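Local coordinates for glutaredoxin related protein (Sulfolobus solfataricus, PDB 4MNN), which probably works as a protein disulfide oxidoreductase of atypical kind, exchanging thiols and disulfides through a thioredoxin-type fold, at residues S28-H31 / E32-N35; E92-L95 / A96-V99; T117-F120 / L121-S125. All blocks are in the same frame, centred on the assembly; numbering follows the deposited sequence.

Interaction 1. Residues S28-H31 / E32-N35; sequences SLFH and EFKN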
loop_
_atom_site.group_PDB
_atom_site.type_symbol
_atom_site.label_atom_id
_atom_site.label_comp_id
_atom_site.label_asym_id
_atom_site.label_seq_id
_atom_site.Cartn_x
_atom_site.Cartn_y
_atom_site.Cartn_z
ATOM N N SER A 28 -2.500 -12.296 -12.873
ATOM C CA SER A 28 -2.542 -13.663 -12.370
ATOM C C SER A 28 -2.633 -13.747 -10.867
ATOM O O SER A 28 -3.076 -14.764 -10.330
ATOM C CB SER A 28 -1.352 -14.473 -12.913
ATOM O OG SER A 28 -0.141 -13.879 -12.526
ATOM N N LEU A 29 -2.238 -12.680 -10.177
ATOM C CA LEU A 29 -2.336 -12.659 -8.724
ATOM C C LEU A 29 -3.743 -12.212 -8.307
ATOM O O LEU A 29 -4.453 -12.896 -7.534
ATOM C CB LEU A 29 -1.303 -11.700 -8.109
ATOM C CG LEU A 29 -1.503 -11.442 -6.592
ATOM C CD1 LEU A 29 -1.106 -12.697 -5.777
ATOM C CD2 LEU A 29 -0.605 -10.251 -6.156
ATOM N N PHE A 30 -4.158 -11.071 -8.840
ATOM C CA PHE A 30 -5.438 -10.506 -8.463
ATOM C C PHE A 30 -6.695 -11.215 -8.945
ATOM O O PHE A 30 -7.780 -10.990 -8.400
ATOM C CB PHE A 30 -5.419 -9.040 -8.856
ATOM C CG PHE A 30 -4.524 -8.230 -7.987
ATOM C CD1 PHE A 30 -3.363 -7.660 -8.489
ATOM C CD2 PHE A 30 -4.812 -8.110 -6.610
ATOM C CE1 PHE A 30 -2.454 -6.970 -7.627
ATOM C CE2 PHE A 30 -3.930 -7.439 -5.766
ATOM C CZ PHE A 30 -2.759 -6.874 -6.264
ATOM N N HIS A 31 -6.559 -12.074 -9.953
ATOM C CA HIS A 31 -7.709 -12.854 -10.447
ATOM C C HIS A 31 -8.278 -13.645 -9.234
ATOM O O HIS A 31 -9.491 -13.778 -9.074
ATOM C CB HIS A 31 -7.237 -13.811 -11.552
ATOM C CG HIS A 31 -8.322 -14.662 -12.148
ATOM N ND1 HIS A 31 -8.730 -15.843 -11.585
ATOM C CD2 HIS A 31 -9.074 -14.499 -13.269
ATOM C CE1 HIS A 31 -9.692 -16.380 -12.318
ATOM N NE2 HIS A 31 -9.919 -15.579 -13.346
ATOM N N GLU A 32 -7.396 -14.143 -8.376
ATOM C CA GLU A 32 -7.827 -14.886 -7.179
ATOM C C GLU A 32 -8.547 -13.970 -6.168
ATOM O O GLU A 32 -9.498 -14.394 -5.495
ATOM C CB GLU A 32 -6.601 -15.525 -6.491
ATOM C CG GLU A 32 -6.914 -16.535 -5.373
ATOM C CD GLU A 32 -7.701 -17.741 -5.880
ATOM O OE1 GLU A 32 -7.767 -17.934 -7.107
ATOM O OE2 GLU A 32 -8.249 -18.504 -5.049
ATOM N N PHE A 33 -8.106 -12.718 -6.059
ATOM C CA PHE A 33 -8.737 -11.762 -5.121
ATOM C C PHE A 33 -10.193 -11.518 -5.500
ATOM O O PHE A 33 -11.039 -11.226 -4.663
ATOM C CB PHE A 33 -8.004 -10.408 -5.161
ATOM C CG PHE A 33 -6.707 -10.379 -4.409
ATOM C CD1 PHE A 33 -5.624 -11.166 -4.796
ATOM C CD2 PHE A 33 -6.564 -9.548 -3.309
ATOM C CE1 PHE A 33 -4.423 -11.121 -4.116
ATOM C CE2 PHE A 33 -5.332 -9.498 -2.604
ATOM C CZ PHE A 33 -4.268 -10.286 -3.011
ATOM N N LYS A 34 -10.469 -11.599 -6.790
ATOM C CA LYS A 34 -11.795 -11.366 -7.311
ATOM C C LYS A 34 -12.829 -12.307 -6.688
ATOM O O LYS A 34 -14.025 -12.006 -6.650
ATOM C CB LYS A 34 -11.745 -11.525 -8.840
ATOM C CG LYS A 34 -12.490 -10.477 -9.605
ATOM C CD LYS A 34 -12.297 -10.672 -11.090
ATOM C CE LYS A 34 -13.395 -9.968 -11.874
ATOM N NZ LYS A 34 -13.423 -8.518 -11.544
ATOM N N ASN A 35 -12.362 -13.435 -6.152
ATOM C CA ASN A 35 -13.277 -14.389 -5.548
ATOM C C ASN A 35 -13.813 -13.797 -4.267
ATOM O O ASN A 35 -14.867 -14.205 -3.795
ATOM C CB ASN A 35 -12.583 -15.738 -5.240
ATOM C CG ASN A 35 -11.915 -16.359 -6.456
ATOM O OD1 ASN A 35 -12.455 -16.347 -7.567
ATOM N ND2 ASN A 35 -10.734 -16.920 -6.252
HETATM O O HOH W 1 -7.981 -17.732 -9.614
HETATM O O HOH W 2 -11.651 -14.909 -10.002
#
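Phe30 turns the edge of its ring onto the face of Phe33 in a T-shaped (edge-to-face) pair, three residues apart, about one helical turn. The centroids lie 4.8 Å apart and the planes meet at 55°, so the T is well tilted. Phe30 CD2 makes the approach, coming down near the rim of the Phe33 ring at 3.6 Å from Phe33 CD1. Leu29 meets the same ring at another point, its CG 3.8 Å from Phe33 CE1. The carbonyl oxygen Leu29 O faces the ring edge, near its plane, 3.4 Å from Phe33 CD1. Phe33 CG stands anti to its own carbonyl carbon (chi1 -78°), which swings the ring back along the helix toward these two residues. Trading Phe33 for an alanine removes the ring, which would probably leave the edge of Phe30 without its aromatic face and open a gap beside Leu29.

The backbone beneath is a helix running out. Lys34 N donates to Phe30 O at 3.2 Å, and also weakly to His31 O, while the bond from Glu32 N to Leu29 O is weak. Water ties the polar flank together: one molecule, hydrogen-bonded to His31 ND1 at 2.8 Å in the plane of the imidazole, donates to Glu32 OE1, and a second donates to both His31 O and Asn35 OD1, spanning the end of the turn. That second water also sits over one face of the imidazole.

Helix 27-33 is the connection of a beta-alpha-beta unit between strands 19-24 and 38-41, in the N-terminal thioredoxin-like half. Phe30 and Phe33 both reach Phe74 of helix 71-83, and Phe33 continues to Ile7 and Leu11 of helix 4-11 and to Ile21 of strand 19-24.

Interaction 2. Residues E92-L95 / A96-V99; sequences EVEL and AKQV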
loop_
_atom_site.group_PDB
_atom_site.type_symbol
_atom_site.label_atom_id
_atom_site.label_comp_id
_atom_site.label_asym_id
_atom_site.label_seq_id
_atom_site.Cartn_x
_atom_site.Cartn_y
_atom_site.Cartn_z
ATOM N N GLU A 92 -0.116 7.768 18.799
ATOM C CA GLU A 92 0.280 7.686 17.400
ATOM C C GLU A 92 -0.857 8.174 16.516
ATOM O O GLU A 92 -0.620 8.883 15.536
ATOM C CB GLU A 92 0.647 6.239 16.997
ATOM C CG GLU A 92 1.844 5.666 17.734
ATOM C CD GLU A 92 2.024 4.169 17.491
ATOM O OE1 GLU A 92 0.995 3.443 17.514
ATOM O OE2 GLU A 92 3.189 3.715 17.304
ATOM N N VAL A 93 -2.095 7.794 16.831
ATOM C CA VAL A 93 -3.220 8.266 16.028
ATOM C C VAL A 93 -3.339 9.792 16.007
ATOM O O VAL A 93 -3.490 10.406 14.951
ATOM C CB VAL A 93 -4.542 7.660 16.542
ATOM C CG1 VAL A 93 -5.747 8.318 15.837
ATOM C CG2 VAL A 93 -4.528 6.174 16.289
ATOM N N GLU A 94 -3.297 10.420 17.184
ATOM C CA GLU A 94 -3.387 11.870 17.244
ATOM C C GLU A 94 -2.296 12.522 16.445
ATOM O O GLU A 94 -2.523 13.518 15.741
ATOM C CB GLU A 94 -3.271 12.365 18.690
ATOM C CG GLU A 94 -4.544 12.200 19.462
ATOM C CD GLU A 94 -5.706 12.902 18.758
ATOM O OE1 GLU A 94 -5.764 14.157 18.794
ATOM O OE2 GLU A 94 -6.543 12.187 18.162
ATOM N N LEU A 95 -1.093 11.978 16.591
ATOM C CA LEU A 95 0.077 12.497 15.900
ATOM C C LEU A 95 -0.046 12.298 14.404
ATOM O O LEU A 95 0.273 13.206 13.619
ATOM C CB LEU A 95 1.344 11.787 16.398
ATOM C CG LEU A 95 2.662 12.424 15.956
ATOM C CD1 LEU A 95 2.771 13.777 16.655
ATOM C CD2 LEU A 95 3.872 11.549 16.340
ATOM N N ALA A 96 -0.488 11.105 14.004
ATOM C CA ALA A 96 -0.644 10.806 12.577
ATOM C C ALA A 96 -1.637 11.724 11.890
ATOM O O ALA A 96 -1.479 12.011 10.714
ATOM C CB ALA A 96 -1.080 9.353 12.374
ATOM N N LYS A 97 -2.674 12.167 12.611
ATOM C CA LYS A 97 -3.697 13.053 12.042
ATOM C C LYS A 97 -3.197 14.458 11.696
ATOM O O LYS A 97 -3.907 15.223 11.009
ATOM C CB LYS A 97 -4.874 13.203 13.026
ATOM C CG LYS A 97 -5.645 11.919 13.260
ATOM C CD LYS A 97 -6.768 12.148 14.269
ATOM C CE LYS A 97 -7.677 10.950 14.357
ATOM N NZ LYS A 97 -8.845 11.220 15.280
ATOM N N GLN A 98 -1.991 14.793 12.173
ATOM C CA GLN A 98 -1.418 16.106 11.952
ATOM C C GLN A 98 -0.738 16.225 10.614
ATOM O O GLN A 98 -0.552 17.318 10.087
ATOM C CB GLN A 98 -0.390 16.428 13.031
ATOM C CG GLN A 98 -0.997 16.561 14.400
ATOM C CD GLN A 98 -2.296 17.315 14.374
ATOM O OE1 GLN A 98 -2.360 18.497 13.975
ATOM N NE2 GLN A 98 -3.353 16.649 14.796
ATOM N N VAL A 99 -0.323 15.092 10.078
ATOM C CA VAL A 99 0.383 15.124 8.819
ATOM C C VAL A 99 -0.525 15.541 7.663
ATOM O O VAL A 99 -1.748 15.327 7.689
ATOM C CB VAL A 99 1.056 13.742 8.558
ATOM C CG1 VAL A 99 1.968 13.808 7.346
ATOM C CG2 VAL A 99 1.905 13.360 9.785
#
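Val93 CG1 lies anti to the backbone N (chi1 171°), while Lys97 CG takes the position beside its own N (chi1 -66°) and the rest of the lysine runs out extended; together these torsions lay the two side chains alongside each other, pointing the same way. Val93 CG1 packs on the aliphatic Lys97 CE at 3.6 Å. Lys97 CG also rests close to the peptide oxygen Val93 O, so the base of the chain lies against the preceding turn. The Glu94 chain folds over so that its carboxylate comes toward the lysine end. The resulting salt bridge, Glu94 OE2 to Lys97 NZ, is long at 3.8 Å, and is likely to be a loose attraction at an exposed surface.

This is the C-terminal end of helix 90-96, where the chain gives up helical bonding through a type I beta turn from Ala96 to Val99 before entering strand 101-107. The last helical bonds are Ala96 N to Glu92 O at 2.7 Å and Lys97 N to Val93 O at 3.0 Å. Gln98 N then shifts to Leu95 O, three residues back, at 3.1 Å. The Gln98 side chain bends back as well: its amide NE2 reaches Glu94 O in a weak bond of 3.4 Å, nearly straight at 167°, giving that peptide oxygen a side-chain donor at the helix end.

Val93 and Lys97 both touch Ile127 of helix 114-127. At the other end of the segment, Glu92 N is hydrogen-bonded to Asp89 OD2.

Interaction 3. Residues T117-F120 / L121-S125; sequences TAEF and LYQVS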
loop_
_atom_site.group_PDB
_atom_site.type_symbol
_atom_site.label_atom_id
_atom_site.label_comp_id
_atom_site.label_asym_id
_atom_site.label_seq_id
_atom_site.Cartn_x
_atom_site.Cartn_y
_atom_site.Cartn_z
ATOM N N THR A 117 7.249 -0.765 8.030
ATOM C CA THR A 117 6.924 0.623 7.677
ATOM C C THR A 117 5.660 0.734 6.847
ATOM O O THR A 117 4.865 1.638 7.059
ATOM C CB THR A 117 8.098 1.276 6.961
ATOM O OG1 THR A 117 9.256 1.122 7.794
ATOM C CG2 THR A 117 7.849 2.809 6.780
ATOM N N ALA A 118 5.484 -0.164 5.880
ATOM C CA ALA A 118 4.257 -0.145 5.093
ATOM C C ALA A 118 3.036 -0.331 5.994
ATOM O O ALA A 118 2.032 0.365 5.851
ATOM C CB ALA A 118 4.278 -1.226 4.065
ATOM N N GLU A 119 3.094 -1.291 6.917
ATOM C CA GLU A 119 1.929 -1.525 7.783
ATOM C C GLU A 119 1.532 -0.293 8.578
ATOM O O GLU A 119 0.349 0.035 8.731
ATOM C CB GLU A 119 2.245 -2.679 8.720
ATOM C CG GLU A 119 1.049 -3.135 9.548
ATOM C CD GLU A 119 0.975 -4.655 9.625
ATOM O OE1 GLU A 119 1.861 -5.282 10.266
ATOM O OE2 GLU A 119 0.032 -5.217 9.035
ATOM N N PHE A 120 2.546 0.397 9.082
ATOM C CA PHE A 120 2.375 1.605 9.871
ATOM C C PHE A 120 1.737 2.685 8.975
ATOM O O PHE A 120 0.707 3.268 9.326
ATOM C CB PHE A 120 3.747 2.060 10.396
ATOM C CG PHE A 120 3.710 3.351 11.168
ATOM C CD1 PHE A 120 3.293 3.371 12.496
ATOM C CD2 PHE A 120 4.117 4.542 10.572
ATOM C CE1 PHE A 120 3.284 4.572 13.238
ATOM C CE2 PHE A 120 4.113 5.744 11.286
ATOM C CZ PHE A 120 3.697 5.758 12.627
ATOM N N LEU A 121 2.295 2.894 7.784
ATOM C CA LEU A 121 1.734 3.924 6.903
ATOM C C LEU A 121 0.360 3.571 6.349
ATOM O O LEU A 121 -0.456 4.467 6.143
ATOM C CB LEU A 121 2.720 4.251 5.767
ATOM C CG LEU A 121 3.985 4.940 6.279
ATOM C CD1 LEU A 121 4.981 5.145 5.095
ATOM C CD2 LEU A 121 3.623 6.328 6.917
ATOM N N TYR A 122 0.076 2.280 6.143
ATOM C CA TYR A 122 -1.259 1.885 5.648
ATOM C C TYR A 122 -2.273 2.339 6.684
ATOM O O TYR A 122 -3.370 2.794 6.341
ATOM C CB TYR A 122 -1.383 0.375 5.487
ATOM C CG TYR A 122 -0.633 -0.187 4.306
ATOM C CD1 TYR A 122 -0.058 -1.468 4.370
ATOM C CD2 TYR A 122 -0.524 0.545 3.108
ATOM C CE1 TYR A 122 0.610 -2.022 3.260
ATOM C CE2 TYR A 122 0.148 0.006 1.979
ATOM C CZ TYR A 122 0.700 -1.283 2.072
ATOM O OH TYR A 122 1.302 -1.863 0.983
ATOM N N GLN A 123 -1.910 2.225 7.958
ATOM C CA GLN A 123 -2.837 2.643 9.006
ATOM C C GLN A 123 -2.956 4.159 9.057
ATOM O O GLN A 123 -4.029 4.679 9.310
ATOM C CB GLN A 123 -2.409 2.061 10.339
ATOM C CG GLN A 123 -2.627 0.543 10.333
ATOM C CD GLN A 123 -2.138 -0.103 11.584
ATOM O OE1 GLN A 123 -0.988 -0.526 11.670
ATOM N NE2 GLN A 123 -3.008 -0.175 12.583
ATOM N N VAL A 124 -1.854 4.863 8.822
ATOM C CA VAL A 124 -1.914 6.315 8.777
ATOM C C VAL A 124 -2.863 6.766 7.627
ATOM O O VAL A 124 -3.661 7.710 7.788
ATOM C CB VAL A 124 -0.502 6.906 8.566
ATOM C CG1 VAL A 124 -0.588 8.400 8.351
ATOM C CG2 VAL A 124 0.396 6.572 9.756
ATOM N N SER A 125 -2.814 6.091 6.477
ATOM C CA SER A 125 -3.686 6.480 5.346
ATOM C C SER A 125 -5.167 6.274 5.680
ATOM O O SER A 125 -6.043 6.945 5.125
ATOM C CB SER A 125 -3.315 5.687 4.067
ATOM O OG SER A 125 -3.827 4.353 4.046
#
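Ala118 CB packs on the ring of Tyr122 at CE1, 3.8 Å away, one turn along helix 114-127. This is the helix that begins at Cys114, the second cysteine of the Cys111–Cys114 disulfide, in the thioredoxin fold, and it crosses between parallel strands 101-107 and 131-137. On the strand-facing side Thr117 CG2 and Leu121 CD1 run side by side at 4.1 Å, and Leu121 reaches Leu105 and Leu133. Phe120 lies on another flank: with CG anti to its N (chi1 177°), the ring is carried along the helix toward Val124, whose CG2 lies over one face near the rim, 4.1 Å from Phe120 CE2.

Backbone bonds bind the turns, among them Leu121 N to Thr117 O at 3.0 Å and Tyr122 N to Ala118 O at 2.8 Å. Ala118 O does double duty, since it also lies over one face of the Tyr122 ring, whose stacking partner is Tyr60. At the polar edge Glu119 OE2 makes a salt bridge with Arg80 NH1, tying the helix to helix 71-83. Further along, the buried hydroxyl Ser125 OG donates to Tyr122 O at 2.8 Å, tilted 28° from the carbonyl plane.

Overall arrangement
Interactions 2 and 3 form one neighbourhood, their centres about 12 Å apart: Ala96 CB packs on Val124 CG2 at 4.1 Å, so the end of helix 90-96 rests on helix 114-127. Interaction 1 stands apart in the N-terminal thioredoxin-like half, its centre about 23 Å from that of interaction 3 and about 34 Å from that of interaction 2, on the opposite side of the chain's centre from both; its helix follows strand 19-24, which ends at Cys24, a disulfide partner of Cys45. Interaction 3 lies on the helix that begins at Cys114, whose disulfide with Cys111 is a CxxC pair consistent with a thioredoxin-type redox site; Thr117's side chain lies near it without touching.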